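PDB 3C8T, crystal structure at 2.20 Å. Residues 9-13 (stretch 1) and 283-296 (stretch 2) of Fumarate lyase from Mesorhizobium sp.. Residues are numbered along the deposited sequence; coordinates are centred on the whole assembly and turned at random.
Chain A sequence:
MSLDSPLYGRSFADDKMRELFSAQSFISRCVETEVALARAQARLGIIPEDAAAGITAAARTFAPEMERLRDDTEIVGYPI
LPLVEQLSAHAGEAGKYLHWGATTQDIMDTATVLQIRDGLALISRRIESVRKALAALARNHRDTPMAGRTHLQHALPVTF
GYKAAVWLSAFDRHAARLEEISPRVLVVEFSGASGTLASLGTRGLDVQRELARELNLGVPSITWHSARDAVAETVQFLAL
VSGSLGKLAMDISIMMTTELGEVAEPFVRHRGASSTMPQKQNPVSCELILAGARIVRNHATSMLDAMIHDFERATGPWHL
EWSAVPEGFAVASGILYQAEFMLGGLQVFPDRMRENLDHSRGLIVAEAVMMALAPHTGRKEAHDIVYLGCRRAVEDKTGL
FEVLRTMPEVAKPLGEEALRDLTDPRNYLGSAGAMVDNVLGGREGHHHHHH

Stretch 1 9-13: GRSFA
Stretch 2 283-296: PVSCELILAGARIV

What forms the apolar centre? Phe12, chi1 50° (p) and chi2 -141°, lies against the helix, with its CA 5.3 Å from the CA of Leu288. Its CB packs 4.0 Å from Leu288 CB, and its ring runs on along the helix: Phe12 CE1 is 4.1 Å from Ala291 CB, which sits at the ring edge, and Phe12 CZ is 3.8 Å from Ile295 CG1. Leu288 is m,t (-63°, 167°) and Ile295 is m,m (-64°, -56°).

Where does the ring meet the helix backbone? Phe12 CD1 lies 3.7 Å from Gly292 N and also 3.7 Å from Leu288 O. These two backbone atoms are already joined, Gly292 N donating to Leu288 O at 2.9 Å, and the ring simply packs against them.

What backbones carry these groups? Stretch 2 is helical from Val284 through Val296, and the helix continues beyond it, with Pro283 (phi/psi -71/79) at the N-cap and i to i+4 bonds beginning at Glu287 N to Pro283 O, 2.8 Å. Stretch 1 is irregular: Arg10 (-93/150) and Ser11 (-87/140) are extended, and Phe12 turns to -92/3. The segment runs in broadly the same direction as the helix, so Arg10 meets Val284 and Leu288 while Phe12 meets Leu288 to Ile295. CA-to-CB points toward the helix at Arg10 and Phe12 but away at Ser11, whose OG (chi1 175°, t) accepts from Ala13 N at 2.9 Å.

How does the contact end at its polar edge? Arg10 (m,t,p; chi4 -160°) lays one guanidinium face over Leu288 CD1, while Arg10 NH1 reaches 3.5 Å from Val284 CG1 (chi1 66°, p). Arg10 O lies 3.4 Å from Leu288 CD2. No direct hydrogen bond crosses; instead, a water accepts from Arg10 N at 3.0 Å and donates to Glu287 OE2 at 2.9 Å, with Glu287 t,t and chi3 -32°.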

# COMPACT_ATOMS: atom_id res chain seq x y z
N GLY A 9 5.28 8.25 -22.92
CA GLY A 9 6.63 8.70 -22.65
C GLY A 9 7.46 7.45 -22.78
O GLY A 9 7.15 6.58 -23.60
N ARG A 10 8.50 7.35 -21.96
CA ARG A 10 9.39 6.21 -22.00
C ARG A 10 8.92 5.15 -21.00
O ARG A 10 8.30 5.46 -19.99
CB ARG A 10 10.83 6.68 -21.75
CG ARG A 10 11.28 7.80 -22.74
CD ARG A 10 12.80 8.02 -22.78
NE ARG A 10 13.52 6.76 -22.62
CZ ARG A 10 14.80 6.65 -22.24
NH1 ARG A 10 15.53 7.73 -21.97
NH2 ARG A 10 15.35 5.45 -22.12
N SER A 11 9.19 3.89 -21.30
CA SER A 11 8.85 2.80 -20.42
C SER A 11 9.94 2.52 -19.37
O SER A 11 11.14 2.61 -19.64
CB SER A 11 8.56 1.53 -21.22
OG SER A 11 8.34 0.45 -20.31
N PHE A 12 9.51 2.23 -18.14
CA PHE A 12 10.46 1.74 -17.14
C PHE A 12 10.55 0.20 -17.10
O PHE A 12 11.25 -0.34 -16.25
CB PHE A 12 10.16 2.30 -15.74
CG PHE A 12 8.72 2.15 -15.32
CD1 PHE A 12 8.09 3.16 -14.61
CD2 PHE A 12 8.00 0.99 -15.64
CE1 PHE A 12 6.74 3.02 -14.23
CE2 PHE A 12 6.66 0.84 -15.26
CZ PHE A 12 6.02 1.85 -14.55
N ALA A 13 9.85 -0.50 -18.00
CA ALA A 13 9.87 -1.99 -18.05
C ALA A 13 10.94 -2.54 -19.05
O ALA A 13 11.19 -1.94 -20.11
CB ALA A 13 8.48 -2.53 -18.37
N PRO A 283 15.51 14.96 -16.09
CA PRO A 283 16.22 13.77 -15.61
C PRO A 283 15.36 12.51 -15.84
O PRO A 283 14.73 11.99 -14.92
CB PRO A 283 16.48 14.07 -14.13
CG PRO A 283 15.38 15.03 -13.75
CD PRO A 283 15.05 15.83 -14.99
N VAL A 284 15.37 12.02 -17.08
CA VAL A 284 14.45 10.99 -17.51
C VAL A 284 14.74 9.66 -16.85
O VAL A 284 13.83 8.91 -16.55
CB VAL A 284 14.35 10.89 -19.06
CG1 VAL A 284 15.69 10.41 -19.68
CG2 VAL A 284 13.20 9.96 -19.48
N SER A 285 16.02 9.36 -16.59
CA SER A 285 16.32 8.10 -15.92
C SER A 285 15.80 8.15 -14.48
O SER A 285 15.19 7.18 -14.03
CB SER A 285 17.80 7.70 -16.02
OG SER A 285 18.08 7.33 -17.37
N CYS A 286 15.96 9.30 -13.83
CA CYS A 286 15.49 9.52 -12.46
C CYS A 286 13.96 9.44 -12.42
O CYS A 286 13.40 8.80 -11.52
CB CYS A 286 15.95 10.86 -11.92
SG CYS A 286 17.73 11.02 -11.65
N GLU A 287 13.30 10.07 -13.40
CA GLU A 287 11.85 9.94 -13.51
C GLU A 287 11.43 8.48 -13.54
O GLU A 287 10.61 8.07 -12.76
CB GLU A 287 11.33 10.64 -14.76
CG GLU A 287 9.92 10.31 -15.12
CD GLU A 287 9.61 10.61 -16.59
OE1 GLU A 287 10.20 11.56 -17.14
OE2 GLU A 287 8.74 9.93 -17.18
N LEU A 288 12.02 7.68 -14.42
CA LEU A 288 11.59 6.29 -14.61
C LEU A 288 11.88 5.46 -13.35
O LEU A 288 11.06 4.64 -12.96
CB LEU A 288 12.29 5.67 -15.84
CG LEU A 288 11.94 6.34 -17.18
CD1 LEU A 288 12.88 5.90 -18.29
CD2 LEU A 288 10.54 5.99 -17.54
N ILE A 289 13.04 5.68 -12.75
CA ILE A 289 13.45 4.96 -11.55
C ILE A 289 12.51 5.22 -10.40
O ILE A 289 12.06 4.29 -9.73
CB ILE A 289 14.89 5.33 -11.12
CG1 ILE A 289 15.91 4.80 -12.13
CG2 ILE A 289 15.19 4.72 -9.74
CD1 ILE A 289 17.37 5.16 -11.83
N LEU A 290 12.16 6.48 -10.20
CA LEU A 290 11.36 6.92 -9.08
C LEU A 290 9.88 6.49 -9.21
O LEU A 290 9.26 6.09 -8.22
CB LEU A 290 11.48 8.44 -8.94
CG LEU A 290 12.77 8.93 -8.24
CD1 LEU A 290 12.96 10.45 -8.42
CD2 LEU A 290 12.75 8.57 -6.75
N ALA A 291 9.32 6.57 -10.40
CA ALA A 291 7.99 6.02 -10.63
C ALA A 291 8.01 4.49 -10.47
O ALA A 291 7.14 3.93 -9.81
CB ALA A 291 7.45 6.40 -12.05
N GLY A 292 9.02 3.84 -11.08
CA GLY A 292 9.14 2.38 -11.07
C GLY A 292 9.28 1.79 -9.68
O GLY A 292 8.67 0.76 -9.38
N ALA A 293 10.08 2.43 -8.84
CA ALA A 293 10.23 2.05 -7.45
C ALA A 293 8.93 1.94 -6.68
O ALA A 293 8.76 1.02 -5.88
CB ALA A 293 11.18 3.00 -6.73
N ARG A 294 8.02 2.89 -6.89
CA ARG A 294 6.68 2.81 -6.29
C ARG A 294 5.83 1.68 -6.85
O ARG A 294 4.98 1.14 -6.14
CB ARG A 294 5.88 4.10 -6.56
CG ARG A 294 6.11 5.21 -5.66
CD ARG A 294 7.58 5.47 -5.45
NE ARG A 294 7.77 6.53 -4.47
CZ ARG A 294 8.34 7.69 -4.75
NH1 ARG A 294 8.76 7.92 -5.99
NH2 ARG A 294 8.49 8.62 -3.82
N ILE A 295 5.99 1.37 -8.15
CA ILE A 295 5.21 0.32 -8.79
C ILE A 295 5.70 -1.06 -8.30
O ILE A 295 4.89 -1.97 -8.04
CB ILE A 295 5.35 0.36 -10.33
CG1 ILE A 295 4.77 1.65 -10.94
CG2 ILE A 295 4.76 -0.90 -10.97
CD1 ILE A 295 3.37 1.87 -10.58
N VAL A 296 7.01 -1.22 -8.19
CA VAL A 296 7.61 -2.45 -7.61
C VAL A 296 7.16 -2.61 -6.15
O VAL A 296 6.73 -3.67 -5.76
CB VAL A 296 9.16 -2.45 -7.71
CG1 VAL A 296 9.71 -3.80 -7.18
CG2 VAL A 296 9.57 -2.29 -9.16
O HOH W 1 9.25 9.50 -20.01